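Local coordinates for protein uncharacterized tRNA/rRNA methyltransferase HI0380 (PDB 3ILK) that probably binds S-adenosyl-L-methionine and methylates RNA, as a member of the TrmH family of SPOUT methyltransferases, at residues V72-T81 against Y105-G114; T91-K101 against C128-A136. All coordinates share one frame; numbering follows the deposited sequence. Where two conformers were deposited one is given.

Contact 1. Residues V72-T81 against Y105-G114; sequences VDDCSLVIGT and YKGKIAIVFG. With EDO (1,2-ethanediol), chain C.
Strands 77-81 and 109-113 run parallel, their axes 4.6 Å apart at an angle of 16°. Leu77 pairs with Ile109, Val78 with Ala110, Ile79 with Ile111 and Gly80 with Val112. Backbone bonds alternate between the strands from Leu77 O to Thr81 N. The shortest joins Val112 N to Ile79 O at 2.7 Å, and the two bonds of the Leu77 and Ser76 amides to Lys108 O are weak.

Leu77 CB sits over the centre of the Tyr105 ring, 3.8 Å from its centroid, in a CH-pi contact. Leu77 CD2 touches ring atom CG at 3.7 Å. Ser76 OG meets the same ring in its plane and shares a hydrogen bond of 2.5 Å with Tyr105 OH. Nearby, the extended chain of Lys108 crosses the Asp74 side chain at a slant. NZ lies 3.0 Å from Asp74 OD1, on its anti lone pair, in a salt bridge that is tentative, since it belongs to one of two Lys108 conformers at an exposed surface.

Both strands lie in the middle of the parallel sheet of the SPOUT methyltransferase fold, with strand 8-13 beyond 109-113 and strand 130-132 beyond 77-81. On the face of Val78 and Ala110, Val72 CG1 packs 3.8 Å from Ala110 CB and also touches Val112. Helix 145-169 covers Ile111 and Phe113.

At the C-terminal ends, Thr81 and Gly114 are S-adenosyl-L-methionine site residues by similarity. Thr81 CG2 lies anti to its carbonyl carbon (chi1 55° for OG1) and comes 3.6 Å from Phe113 CD2. A water bonds to Thr81 OG1 and, weakly, to Gly114 N.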
ATOM      1  N   VAL A  72      18.746   7.306  26.018  1.00 26.66           N
ATOM      2  CA  VAL A  72      18.187   5.952  25.981  1.00 25.13           C
ATOM      3  C   VAL A  72      17.969   5.347  27.349  1.00 25.85           C
ATOM      4  O   VAL A  72      17.682   4.138  27.460  1.00 26.44           O
ATOM      5  CB  VAL A  72      19.064   4.979  25.168  1.00 25.30           C
ATOM      6  CG1 VAL A  72      19.198   5.408  23.684  1.00 24.45           C
ATOM      7  CG2 VAL A  72      20.450   4.775  25.846  1.00 26.67           C
ATOM      8  N   ASP A  73      18.121   6.168  28.389  1.00 26.40           N
ATOM      9  CA  ASP A  73      17.781   5.818  29.784  1.00 27.98           C
ATOM     10  C   ASP A  73      16.469   5.004  29.824  1.00 26.71           C
ATOM     11  O   ASP A  73      15.442   5.423  29.275  1.00 25.75           O
ATOM     12  CB  ASP A  73      17.613   7.137  30.584  1.00 29.00           C
ATOM     13  CG  ASP A  73      17.189   6.926  32.059  1.00 33.28           C
ATOM     14  OD1 ASP A  73      16.028   7.260  32.416  1.00 35.36           O
ATOM     15  OD2 ASP A  73      18.032   6.487  32.865  1.00 34.42           O
ATOM     16  N   ASP A  74      16.498   3.838  30.461  1.00 26.35           N
ATOM     17  CA  ASP A  74      15.263   3.129  30.691  1.00 26.24           C
ATOM     18  C   ASP A  74      14.636   2.509  29.444  1.00 25.80           C
ATOM     19  O   ASP A  74      13.471   2.111  29.489  1.00 25.99           O
ATOM     20  CB  ASP A  74      14.227   4.027  31.387  1.00 27.46           C
ATOM     21  CG  ASP A  74      13.432   3.283  32.460  1.00 31.66           C
ATOM     22  OD1 ASP A  74      12.174   3.350  32.457  1.00 37.33           O
ATOM     23  OD2 ASP A  74      14.074   2.623  33.300  1.00 35.18           O
ATOM     24  N   CYS A  75      15.387   2.407  28.351  1.00 24.83           N
ATOM     25  CA  CYS A  75      14.965   1.591  27.201  1.00 25.11           C
ATOM     26  C   CYS A  75      15.884   0.386  27.048  1.00 24.79           C
ATOM     27  O   CYS A  75      17.094   0.552  26.841  1.00 25.70           O
ATOM     28  CB  CYS A  75      14.996   2.410  25.917  1.00 23.25           C
ATOM     29  SG  CYS A  75      13.983   3.883  25.983  1.00 28.81           S
ATOM     30  N   SER A  76      15.341  -0.835  27.139  1.00 23.56           N
ATOM     31  CA  SER A  76      16.215  -1.994  27.081  1.00 21.57           C
ATOM     32  C   SER A  76      16.335  -2.554  25.654  1.00 21.58           C
ATOM     33  O   SER A  76      17.093  -3.505  25.429  1.00 21.65           O
ATOM     34  CB  SER A  76      15.748  -3.069  28.087  1.00 21.13           C
ATOM     35  OG  SER A  76      14.462  -3.496  27.684  1.00 20.31           O
ATOM     36  N   LEU A  77      15.602  -1.987  24.686  1.00 19.82           N
ATOM     37  CA  LEU A  77      15.848  -2.304  23.270  1.00 19.57           C
ATOM     38  C   LEU A  77      16.159  -0.987  22.595  1.00 19.85           C
ATOM     39  O   LEU A  77      15.357  -0.113  22.636  1.00 16.76           O
ATOM     40  CB  LEU A  77      14.644  -2.907  22.552  1.00 20.62           C
ATOM     41  CG  LEU A  77      14.699  -3.232  21.019  1.00 23.51           C
ATOM     42  CD1 LEU A  77      15.885  -4.129  20.598  1.00 20.81           C
ATOM     43  CD2 LEU A  77      13.359  -3.881  20.471  1.00 19.70           C
ATOM     44  N   VAL A  78      17.326  -0.916  21.984  1.00 20.02           N
ATOM     45  CA  VAL A  78      17.843   0.268  21.372  1.00 19.27           C
ATOM     46  C   VAL A  78      18.120  -0.030  19.895  1.00 21.15           C
ATOM     47  O   VAL A  78      18.812  -0.992  19.590  1.00 20.95           O
ATOM     48  CB  VAL A  78      19.121   0.668  22.072  1.00 19.82           C
ATOM     49  CG1 VAL A  78      19.728   1.980  21.429  1.00 15.50           C
ATOM     50  CG2 VAL A  78      18.839   0.883  23.580  1.00 19.50           C
ATOM     51  N   ILE A  79      17.572   0.803  18.994  1.00 20.75           N
ATOM     52  CA  ILE A  79      17.730   0.595  17.584  1.00 21.50           C
ATOM     53  C   ILE A  79      18.340   1.878  17.107  1.00 21.50           C
ATOM     54  O   ILE A  79      17.740   2.967  17.349  1.00 22.57           O
ATOM     55  CB  ILE A  79      16.400   0.457  16.833  1.00 21.62           C
ATOM     56  CG1 ILE A  79      15.571  -0.763  17.352  1.00 21.18           C
ATOM     57  CG2 ILE A  79      16.636   0.194  15.325  1.00 19.95           C
ATOM     58  CD1 ILE A  79      16.397  -1.945  17.442  1.00 23.84           C
ATOM     59  N   GLY A  80      19.497   1.791  16.447  1.00 21.12           N
ATOM     60  CA  GLY A  80      20.079   3.051  15.802  1.00 20.76           C
ATOM     61  C   GLY A  80      20.016   2.971  14.282  1.00 21.35           C
ATOM     62  O   GLY A  80      20.227   1.909  13.685  1.00 22.95           O
ATOM     63  N   THR A  81      19.707   4.069  13.609  1.00 22.62           N
ATOM     64  CA  THR A  81      19.682   4.019  12.166  1.00 23.38           C
ATOM     65  C   THR A  81      21.152   4.048  11.730  1.00 24.89           C
ATOM     66  O   THR A  81      22.034   4.604  12.427  1.00 25.48           O
ATOM     67  CB  THR A  81      18.987   5.247  11.508  1.00 23.47           C
ATOM     68  OG1 THR A  81      19.627   6.406  11.991  1.00 23.91           O
ATOM     69  CG2 THR A  81      17.487   5.332  11.856  1.00 20.29           C
ATOM     70  N   TYR A 105       8.181  -6.240  21.335  1.00 16.86           N
ATOM     71  CA  TYR A 105       9.138  -6.045  22.459  1.00 15.82           C
ATOM     72  C   TYR A 105       8.446  -5.705  23.792  1.00 15.46           C
ATOM     73  O   TYR A 105       7.771  -4.680  23.922  1.00 13.85           O
ATOM     74  CB  TYR A 105      10.249  -4.982  22.180  1.00 17.04           C
ATOM     75  CG  TYR A 105      11.305  -5.088  23.281  1.00 18.69           C
ATOM     76  CD1 TYR A 105      12.088  -6.244  23.390  1.00 13.52           C
ATOM     77  CD2 TYR A 105      11.456  -4.087  24.269  1.00 14.77           C
ATOM     78  CE1 TYR A 105      13.019  -6.379  24.372  1.00 14.25           C
ATOM     79  CE2 TYR A 105      12.403  -4.258  25.328  1.00 13.50           C
ATOM     80  CZ  TYR A 105      13.186  -5.362  25.328  1.00 14.78           C
ATOM     81  OH  TYR A 105      14.100  -5.571  26.310  1.00 17.83           O
ATOM     82  N   LYS A 106       8.536  -6.609  24.776  1.00 13.96           N
ATOM     83  CA  LYS A 106       7.957  -6.334  26.098  1.00 11.15           C
ATOM     84  C   LYS A 106       8.824  -5.415  26.980  1.00 12.80           C
ATOM     85  O   LYS A 106       9.311  -5.856  28.042  1.00 12.89           O
ATOM     86  CB  LYS A 106       7.626  -7.652  26.809  1.00 10.36           C
ATOM     87  CG  LYS A 106       6.683  -8.535  26.014  1.00  4.77           C
ATOM     88  CD  LYS A 106       6.358  -9.841  26.873  1.00  4.69           C
ATOM     89  CE  LYS A 106       6.298 -10.983  25.896  1.00 10.74           C
ATOM     90  NZ  LYS A 106       5.164 -10.979  24.936  1.00  9.24           N
ATOM     91  N   GLY A 107       8.978  -4.132  26.570  1.00 13.05           N
ATOM     92  CA  GLY A 107       9.721  -3.148  27.358  1.00 14.75           C
ATOM     93  C   GLY A 107       9.663  -1.842  26.597  1.00 16.98           C
ATOM     94  O   GLY A 107       8.812  -1.753  25.727  1.00 17.53           O
ATOM     95  N   LYS A 108      10.502  -0.848  26.953  1.00 17.52           N
ATOM     96  CA  LYS A 108      10.656   0.402  26.210  0.50 20.20           C
ATOM     97  C   LYS A 108      11.775   0.271  25.176  1.00 20.76           C
ATOM     98  O   LYS A 108      12.800  -0.376  25.445  1.00 21.69           O
ATOM     99  CB  LYS A 108      11.035   1.565  27.155  0.50 19.67           C
ATOM    100  CG  LYS A 108       9.902   2.136  28.002  0.50 21.29           C
ATOM    101  CD  LYS A 108      10.441   3.274  28.876  0.50 20.55           C
ATOM    102  CE  LYS A 108       9.424   3.708  29.891  0.50 23.86           C
ATOM    103  NZ  LYS A 108      10.053   4.684  30.836  0.50 25.20           N
ATOM    104  N   ILE A 109      11.594   0.957  24.057  1.00 21.60           N
ATOM    105  CA  ILE A 109      12.408   0.871  22.891  1.00 22.71           C
ATOM    106  C   ILE A 109      12.829   2.318  22.589  1.00 22.29           C
ATOM    107  O   ILE A 109      11.977   3.249  22.581  1.00 23.29           O
ATOM    108  CB  ILE A 109      11.544   0.304  21.682  1.00 21.75           C
ATOM    109  CG1 ILE A 109      10.985  -1.079  21.986  1.00 24.53           C
ATOM    110  CG2 ILE A 109      12.326   0.342  20.356  1.00 25.86           C
ATOM    111  CD1 ILE A 109       9.499  -1.034  22.341  1.00 18.32           C
ATOM    112  N   ALA A 110      14.118   2.544  22.374  1.00 21.05           N
ATOM    113  CA  ALA A 110      14.503   3.841  21.735  1.00 21.60           C
ATOM    114  C   ALA A 110      14.883   3.577  20.277  1.00 19.83           C
ATOM    115  O   ALA A 110      15.564   2.608  19.966  1.00 21.97           O
ATOM    116  CB  ALA A 110      15.674   4.469  22.509  1.00 20.69           C
ATOM    117  N   ILE A 111      14.375   4.364  19.353  1.00 21.79           N
ATOM    118  CA  ILE A 111      14.934   4.364  18.025  1.00 19.50           C
ATOM    119  C   ILE A 111      15.704   5.658  17.829  1.00 21.08           C
ATOM    120  O   ILE A 111      15.120   6.726  17.922  1.00 21.20           O
ATOM    121  CB  ILE A 111      13.829   4.164  16.987  1.00 20.07           C
ATOM    122  CG1 ILE A 111      12.953   2.930  17.399  1.00 19.26           C
ATOM    123  CG2 ILE A 111      14.441   3.974  15.623  1.00 18.40           C
ATOM    124  CD1 ILE A 111      11.709   2.780  16.538  1.00 23.36           C
ATOM    125  N   VAL A 112      17.000   5.540  17.495  1.00 21.24           N
ATOM    126  CA  VAL A 112      17.927   6.640  17.510  1.00 21.37           C
ATOM    127  C   VAL A 112      18.270   6.928  16.078  1.00 22.52           C
ATOM    128  O   VAL A 112      18.706   6.041  15.347  1.00 23.70           O
ATOM    129  CB  VAL A 112      19.234   6.341  18.364  1.00 21.36           C
ATOM    130  CG1 VAL A 112      20.092   7.633  18.521  1.00 21.13           C
ATOM    131  CG2 VAL A 112      18.832   5.761  19.790  1.00 18.20           C
ATOM    132  N   PHE A 113      18.047   8.182  15.716  1.00 22.38           N
ATOM    133  CA  PHE A 113      18.338   8.752  14.408  1.00 23.08           C
ATOM    134  C   PHE A 113      19.609   9.549  14.527  1.00 24.70           C
ATOM    135  O   PHE A 113      19.663  10.587  15.244  1.00 25.94           O
ATOM    136  CB  PHE A 113      17.143   9.593  13.935  1.00 21.05           C
ATOM    137  CG  PHE A 113      15.901   8.762  13.658  1.00 22.12           C
ATOM    138  CD1 PHE A 113      15.064   8.339  14.707  1.00 20.36           C
ATOM    139  CD2 PHE A 113      15.582   8.392  12.354  1.00 18.89           C
ATOM    140  CE1 PHE A 113      13.926   7.567  14.449  1.00 25.59           C
ATOM    141  CE2 PHE A 113      14.466   7.609  12.092  1.00 22.17           C
ATOM    142  CZ  PHE A 113      13.641   7.185  13.144  1.00 20.84           C
ATOM    143  N   GLY A 114      20.651   9.075  13.825  1.00 24.94           N
ATOM    144  CA  GLY A 114      21.967   9.678  13.964  1.00 23.46           C
ATOM    145  C   GLY A 114      21.956  10.878  13.075  1.00 25.17           C
ATOM    146  O   GLY A 114      21.001  11.095  12.323  1.00 23.07           O
TER
HETATM  147  C1  EDO C 242      18.884   9.811  10.536  1.00 55.20           C
HETATM  148  O1  EDO C 242      18.484   8.623   9.825  1.00 60.30           O
HETATM  149  C2  EDO C 242      19.318  10.924   9.556  1.00 57.47           C
HETATM  150  O2  EDO C 242      18.962  10.581   8.206  1.00 58.15           O
HETATM  151  O   HOH W   1      22.056   7.355  11.382  1.00 47.54           O

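Contact 2. Residues T91-K101 against C128-A136; sequences TLIEPRECAEK and CHYHLNIPA. With EDO (1,2-ethanediol), chain D.
His131 N bonds to Thr91 O, Ile93 N to His131 O and Asn133 N to Ile93 O, pairing strands 92-93 and 130-132 in parallel. Ile134, an S-adenosyl-L-methionine site residue by similarity, gives its N-H to O1 of an ethanediol at 2.8 Å, a molecule probably from the crystallisation liquor.

A side-chain hydrogen bond adds to them. Thr91 OG1 lies in the plane of the His131 ring, at its edge, 2.6 Å from ND1. The other ring nitrogen of His131 bonds to Leu125 O, so both sides of the imidazole are held.

Strand 92-93 is one of the two outermost strands of the sheet in this chain, and the chain turns from it into helix 95-104 with Glu94 as N-cap residue. Lys101 bends from that helix over one face of the Tyr130 ring. Its CE is 3.7 Å from the ring centroid, and NZ makes a cation-pi contact at 3.9 Å.

Apolar contacts join helix and strand. Leu132 CD1 comes 3.6 Å from Cys98 CB; a chi1 of 177°, with CG opposite the backbone N, carries it there. The two proline rings meet through their CD atoms, Pro95 CD to Pro135 CD 3.7 Å.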
ATOM      1  N   THR A  91      23.928  -7.408  12.519  1.00 21.67           N
ATOM      2  CA  THR A  91      22.834  -6.795  13.274  1.00 21.97           C
ATOM      3  C   THR A  91      22.078  -5.748  12.486  1.00 22.33           C
ATOM      4  O   THR A  91      21.240  -5.060  13.054  1.00 21.96           O
ATOM      5  CB  THR A  91      23.362  -6.061  14.536  1.00 22.67           C
ATOM      6  OG1 THR A  91      24.359  -5.093  14.149  1.00 21.28           O
ATOM      7  CG2 THR A  91      23.948  -7.060  15.603  1.00 20.16           C
ATOM      8  N   LEU A  92      22.368  -5.648  11.186  1.00 22.11           N
ATOM      9  CA  LEU A  92      21.635  -4.774  10.268  1.00 22.60           C
ATOM     10  C   LEU A  92      20.260  -5.323   9.955  1.00 21.77           C
ATOM     11  O   LEU A  92      20.131  -6.491   9.664  1.00 22.12           O
ATOM     12  CB  LEU A  92      22.385  -4.650   8.939  1.00 22.31           C
ATOM     13  CG  LEU A  92      23.564  -3.674   8.945  1.00 24.55           C
ATOM     14  CD1 LEU A  92      24.395  -4.030   7.686  1.00 26.24           C
ATOM     15  CD2 LEU A  92      23.079  -2.212   8.943  1.00 24.67           C
ATOM     16  N   ILE A  93      19.231  -4.491  10.021  1.00 22.02           N
ATOM     17  CA  ILE A  93      17.844  -4.916   9.726  1.00 22.18           C
ATOM     18  C   ILE A  93      17.192  -3.804   8.941  1.00 23.45           C
ATOM     19  O   ILE A  93      17.677  -2.722   8.978  1.00 22.30           O
ATOM     20  CB  ILE A  93      17.020  -5.124  11.014  1.00 23.63           C
ATOM     21  CG1 ILE A  93      17.081  -3.864  11.908  1.00 22.14           C
ATOM     22  CG2 ILE A  93      17.497  -6.350  11.764  1.00 21.65           C
ATOM     23  CD1 ILE A  93      16.316  -4.054  13.164  1.00 31.36           C
ATOM     24  N   GLU A  94      16.079  -4.062   8.250  1.00 24.95           N
ATOM     25  CA  GLU A  94      15.387  -2.972   7.555  1.00 25.55           C
ATOM     26  C   GLU A  94      14.052  -2.708   8.268  1.00 26.38           C
ATOM     27  O   GLU A  94      13.712  -3.461   9.181  1.00 26.36           O
ATOM     28  CB  GLU A  94      15.191  -3.325   6.075  1.00 26.37           C
ATOM     29  CG  GLU A  94      16.537  -3.549   5.367  1.00 27.09           C
ATOM     30  CD  GLU A  94      16.420  -4.258   4.051  1.00 30.79           C
ATOM     31  OE1 GLU A  94      17.446  -4.314   3.365  1.00 35.55           O
ATOM     32  OE2 GLU A  94      15.324  -4.733   3.678  1.00 31.99           O
ATOM     33  N   PRO A  95      13.345  -1.609   7.908  1.00 26.18           N
ATOM     34  CA  PRO A  95      12.216  -1.100   8.693  1.00 26.84           C
ATOM     35  C   PRO A  95      11.061  -2.074   8.938  1.00 26.90           C
ATOM     36  O   PRO A  95      10.455  -2.023  10.004  1.00 26.37           O
ATOM     37  CB  PRO A  95      11.711   0.060   7.835  1.00 26.03           C
ATOM     38  CG  PRO A  95      12.949   0.577   7.184  1.00 26.30           C
ATOM     39  CD  PRO A  95      13.616  -0.709   6.771  1.00 26.97           C
ATOM     40  N   ARG A  96      10.762  -2.937   7.974  1.00 26.87           N
ATOM     41  CA  ARG A  96       9.695  -3.918   8.182  1.00 27.84           C
ATOM     42  C   ARG A  96      10.033  -4.889   9.332  1.00 27.30           C
ATOM     43  O   ARG A  96       9.288  -4.985  10.290  1.00 26.90           O
ATOM     44  CB  ARG A  96       9.391  -4.678   6.884  1.00 27.63           C
ATOM     45  CG  ARG A  96       8.008  -5.211   6.862  1.00 32.27           C
ATOM     46  CD  ARG A  96       7.452  -5.322   5.451  1.00 38.19           C
ATOM     47  NE  ARG A  96       7.311  -4.012   4.806  1.00 42.21           N
ATOM     48  CZ  ARG A  96       7.022  -3.825   3.511  1.00 43.90           C
ATOM     49  NH1 ARG A  96       6.911  -2.584   3.041  1.00 43.32           N
ATOM     50  NH2 ARG A  96       6.844  -4.868   2.682  1.00 40.93           N
ATOM     51  N   GLU A  97      11.153  -5.603   9.241  1.00 27.15           N
ATOM     52  CA  GLU A  97      11.572  -6.509  10.325  1.00 26.75           C
ATOM     53  C   GLU A  97      11.756  -5.719  11.605  1.00 25.97           C
ATOM     54  O   GLU A  97      11.386  -6.143  12.660  1.00 25.23           O
ATOM     55  CB  GLU A  97      12.903  -7.187  10.012  1.00 28.11           C
ATOM     56  CG  GLU A  97      13.153  -8.460  10.847  1.00 30.14           C
ATOM     57  CD  GLU A  97      14.613  -8.966  10.786  1.00 34.59           C
ATOM     58  OE1 GLU A  97      15.322  -8.698   9.772  1.00 34.51           O
ATOM     59  OE2 GLU A  97      15.039  -9.660  11.748  1.00 33.09           O
ATOM     60  N   CYS A  98      12.338  -4.542  11.497  1.00 25.74           N
ATOM     61  CA  CYS A  98      12.547  -3.737  12.688  1.00 26.81           C
ATOM     62  C   CYS A  98      11.226  -3.454  13.457  1.00 25.01           C
ATOM     63  O   CYS A  98      11.163  -3.625  14.675  1.00 22.47           O
ATOM     64  CB  CYS A  98      13.189  -2.428  12.312  1.00 25.76           C
ATOM     65  SG  CYS A  98      13.485  -1.500  13.803  1.00 38.13           S
ATOM     66  N   ALA A  99      10.187  -3.043  12.717  1.00 23.89           N
ATOM     67  CA  ALA A  99       8.860  -2.759  13.291  1.00 23.11           C
ATOM     68  C   ALA A  99       8.226  -4.012  13.922  1.00 24.14           C
ATOM     69  O   ALA A  99       7.602  -3.950  15.003  1.00 23.62           O
ATOM     70  CB  ALA A  99       7.933  -2.155  12.201  1.00 22.74           C
ATOM     71  N   GLU A 100       8.390  -5.160  13.275  1.00 23.48           N
ATOM     72  CA  GLU A 100       7.851  -6.371  13.876  1.00 24.87           C
ATOM     73  C   GLU A 100       8.501  -6.658  15.223  1.00 24.19           C
ATOM     74  O   GLU A 100       7.806  -7.054  16.160  1.00 22.78           O
ATOM     75  CB  GLU A 100       8.016  -7.578  12.976  1.00 25.42           C
ATOM     76  CG  GLU A 100       7.117  -7.507  11.774  1.00 31.84           C
ATOM     77  CD  GLU A 100       7.538  -8.490  10.727  1.00 38.11           C
ATOM     78  OE1 GLU A 100       7.206  -8.253   9.535  1.00 41.62           O
ATOM     79  OE2 GLU A 100       8.227  -9.480  11.103  1.00 39.30           O
ATOM     80  N   LYS A 101       9.818  -6.445  15.322  1.00 23.32           N
ATOM     81  CA  LYS A 101      10.488  -6.603  16.611  1.00 22.41           C
ATOM     82  C   LYS A 101      10.031  -5.582  17.634  1.00 20.82           C
ATOM     83  O   LYS A 101       9.876  -5.923  18.774  1.00 20.45           O
ATOM     84  CB  LYS A 101      11.993  -6.416  16.481  1.00 23.08           C
ATOM     85  CG  LYS A 101      12.815  -7.614  16.095  1.00 23.79           C
ATOM     86  CD  LYS A 101      14.287  -7.135  16.215  1.00 27.04           C
ATOM     87  CE  LYS A 101      15.153  -7.698  15.133  1.00 27.17           C
ATOM     88  NZ  LYS A 101      15.489  -9.141  15.444  1.00 25.99           N
ATOM     89  N   CYS A 128      23.718   0.098  20.382  1.00 22.48           N
ATOM     90  CA  CYS A 128      22.478  -0.361  19.763  1.00 21.50           C
ATOM     91  C   CYS A 128      22.412  -1.880  19.614  1.00 21.79           C
ATOM     92  O   CYS A 128      23.386  -2.485  19.196  1.00 21.58           O
ATOM     93  CB  CYS A 128      22.338   0.208  18.397  1.00 20.96           C
ATOM     94  SG  CYS A 128      22.342   2.005  18.470  1.00 25.05           S
ATOM     95  N   HIS A 129      21.224  -2.464  19.804  1.00 20.04           N
ATOM     96  CA  HIS A 129      21.099  -3.950  19.706  1.00 20.11           C
ATOM     97  C   HIS A 129      20.969  -4.259  18.211  1.00 20.32           C
ATOM     98  O   HIS A 129      21.503  -5.250  17.741  1.00 18.85           O
ATOM     99  CB  HIS A 129      19.881  -4.420  20.483  1.00 18.18           C
ATOM    100  CG  HIS A 129      19.984  -4.133  21.950  1.00 20.27           C
ATOM    101  ND1 HIS A 129      20.571  -5.015  22.848  1.00 22.48           N
ATOM    102  CD2 HIS A 129      19.647  -3.035  22.667  1.00 19.95           C
ATOM    103  CE1 HIS A 129      20.571  -4.476  24.055  1.00 19.45           C
ATOM    104  NE2 HIS A 129      20.019  -3.277  23.973  1.00 23.86           N
ATOM    105  N   TYR A 130      20.333  -3.351  17.454  1.00 18.47           N
ATOM    106  CA  TYR A 130      20.173  -3.595  16.022  1.00 20.16           C
ATOM    107  C   TYR A 130      20.408  -2.294  15.302  1.00 20.41           C
ATOM    108  O   TYR A 130      20.352  -1.199  15.921  1.00 20.95           O
ATOM    109  CB  TYR A 130      18.809  -4.265  15.598  1.00 19.66           C
ATOM    110  CG  TYR A 130      18.543  -5.612  16.270  1.00 23.37           C
ATOM    111  CD1 TYR A 130      17.834  -5.660  17.468  1.00 21.92           C
ATOM    112  CD2 TYR A 130      19.003  -6.828  15.711  1.00 22.32           C
ATOM    113  CE1 TYR A 130      17.588  -6.866  18.115  1.00 24.74           C
ATOM    114  CE2 TYR A 130      18.770  -8.062  16.358  1.00 26.89           C
ATOM    115  CZ  TYR A 130      18.060  -8.063  17.554  1.00 25.98           C
ATOM    116  OH  TYR A 130      17.791  -9.231  18.209  1.00 30.34           O
ATOM    117  N   HIS A 131      20.762  -2.410  14.027  1.00 20.30           N
ATOM    118  CA  HIS A 131      21.090  -1.211  13.241  1.00 20.49           C
ATOM    119  C   HIS A 131      20.178  -1.166  12.067  1.00 21.31           C
ATOM    120  O   HIS A 131      20.110  -2.134  11.295  1.00 22.31           O
ATOM    121  CB  HIS A 131      22.542  -1.225  12.835  1.00 19.61           C
ATOM    122  CG  HIS A 131      23.462  -1.353  14.016  1.00 19.79           C
ATOM    123  ND1 HIS A 131      23.892  -2.574  14.493  1.00 18.52           N
ATOM    124  CD2 HIS A 131      23.925  -0.435  14.880  1.00 21.06           C
ATOM    125  CE1 HIS A 131      24.629  -2.389  15.569  1.00 18.80           C
ATOM    126  NE2 HIS A 131      24.667  -1.098  15.825  1.00 18.64           N
ATOM    127  N   LEU A 132      19.486  -0.024  11.929  1.00 22.83           N
ATOM    128  CA  LEU A 132      18.346   0.089  11.034  1.00 22.58           C
ATOM    129  C   LEU A 132      18.736   0.791   9.755  1.00 22.91           C
ATOM    130  O   LEU A 132      19.156   1.944   9.777  1.00 21.94           O
ATOM    131  CB  LEU A 132      17.186   0.792  11.748  1.00 22.07           C
ATOM    132  CG  LEU A 132      15.916   1.065  10.900  1.00 25.91           C
ATOM    133  CD1 LEU A 132      15.380  -0.247  10.407  1.00 26.94           C
ATOM    134  CD2 LEU A 132      14.837   1.814  11.734  1.00 25.59           C
ATOM    135  N   ASN A 133      18.637   0.078   8.635  1.00 23.52           N
ATOM    136  CA  ASN A 133      18.997   0.706   7.380  1.00 23.33           C
ATOM    137  C   ASN A 133      17.772   0.734   6.501  1.00 23.19           C
ATOM    138  O   ASN A 133      17.066  -0.287   6.369  1.00 23.15           O
ATOM    139  CB  ASN A 133      20.143  -0.049   6.677  1.00 23.51           C
ATOM    140  CG  ASN A 133      20.455   0.537   5.315  1.00 26.37           C
ATOM    141  OD1 ASN A 133      20.078  -0.022   4.287  1.00 28.65           O
ATOM    142  ND2 ASN A 133      21.090   1.690   5.306  1.00 22.82           N
ATOM    143  N   ILE A 134      17.549   1.866   5.847  1.00 23.47           N
ATOM    144  CA  ILE A 134      16.378   2.005   5.007  1.00 23.88           C
ATOM    145  C   ILE A 134      16.779   1.717   3.567  1.00 24.64           C
ATOM    146  O   ILE A 134      17.586   2.475   2.989  1.00 24.54           O
ATOM    147  CB  ILE A 134      15.775   3.420   5.104  1.00 23.77           C
ATOM    148  CG1 ILE A 134      15.403   3.771   6.558  1.00 23.30           C
ATOM    149  CG2 ILE A 134      14.543   3.518   4.191  1.00 25.29           C
ATOM    150  CD1 ILE A 134      14.803   5.215   6.772  1.00 23.64           C
ATOM    151  N   PRO A 135      16.213   0.651   2.972  1.00 24.14           N
ATOM    152  CA  PRO A 135      16.568   0.340   1.595  1.00 24.45           C
ATOM    153  C   PRO A 135      16.314   1.588   0.730  1.00 24.47           C
ATOM    154  O   PRO A 135      15.268   2.248   0.864  1.00 23.22           O
ATOM    155  CB  PRO A 135      15.560  -0.729   1.215  1.00 24.18           C
ATOM    156  CG  PRO A 135      15.172  -1.338   2.516  1.00 25.93           C
ATOM    157  CD  PRO A 135      15.095  -0.186   3.444  1.00 23.77           C
ATOM    158  N   ALA A 136      17.245   1.895  -0.148  1.00 23.39           N
ATOM    159  CA  ALA A 136      17.184   3.144  -0.865  1.00 23.97           C
ATOM    160  C   ALA A 136      17.966   3.026  -2.149  1.00 23.53           C
ATOM    161  O   ALA A 136      18.642   2.037  -2.370  1.00 23.67           O
ATOM    162  CB  ALA A 136      17.675   4.325   0.038  1.00 23.60           C
TER
HETATM  163  C1  EDO D 243      19.385   4.683   7.579  1.00 62.28           C
HETATM  164  O1  EDO D 243      19.189   4.135   6.275  1.00 58.92           O
HETATM  165  C2  EDO D 243      19.909   6.109   7.441  1.00 65.41           C
HETATM  166  O2  EDO D 243      18.821   7.021   7.700  1.00 68.95           O

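Both contacts belong to one parallel sheet. Strand 77-81 of contact 1 lies beside strand 130-132 of contact 2, and Gly80 O and Val78 O probably accept hydrogen bonds from Leu132 N and His129 N. Contact 1 joins two central strands. Its buried middle is aliphatic, and its polar pairs gather at the exposed turns. Contact 2 lies at the sheet edge, where a helix joins the packing and a histidine and a lysine supply polar and cation-pi links. It also reaches the second subunit, since Arg96 forms a salt bridge with Glu155 of that chain. Thr81, Gly114 and Ile134 bring both contacts to the inferred cofactor site.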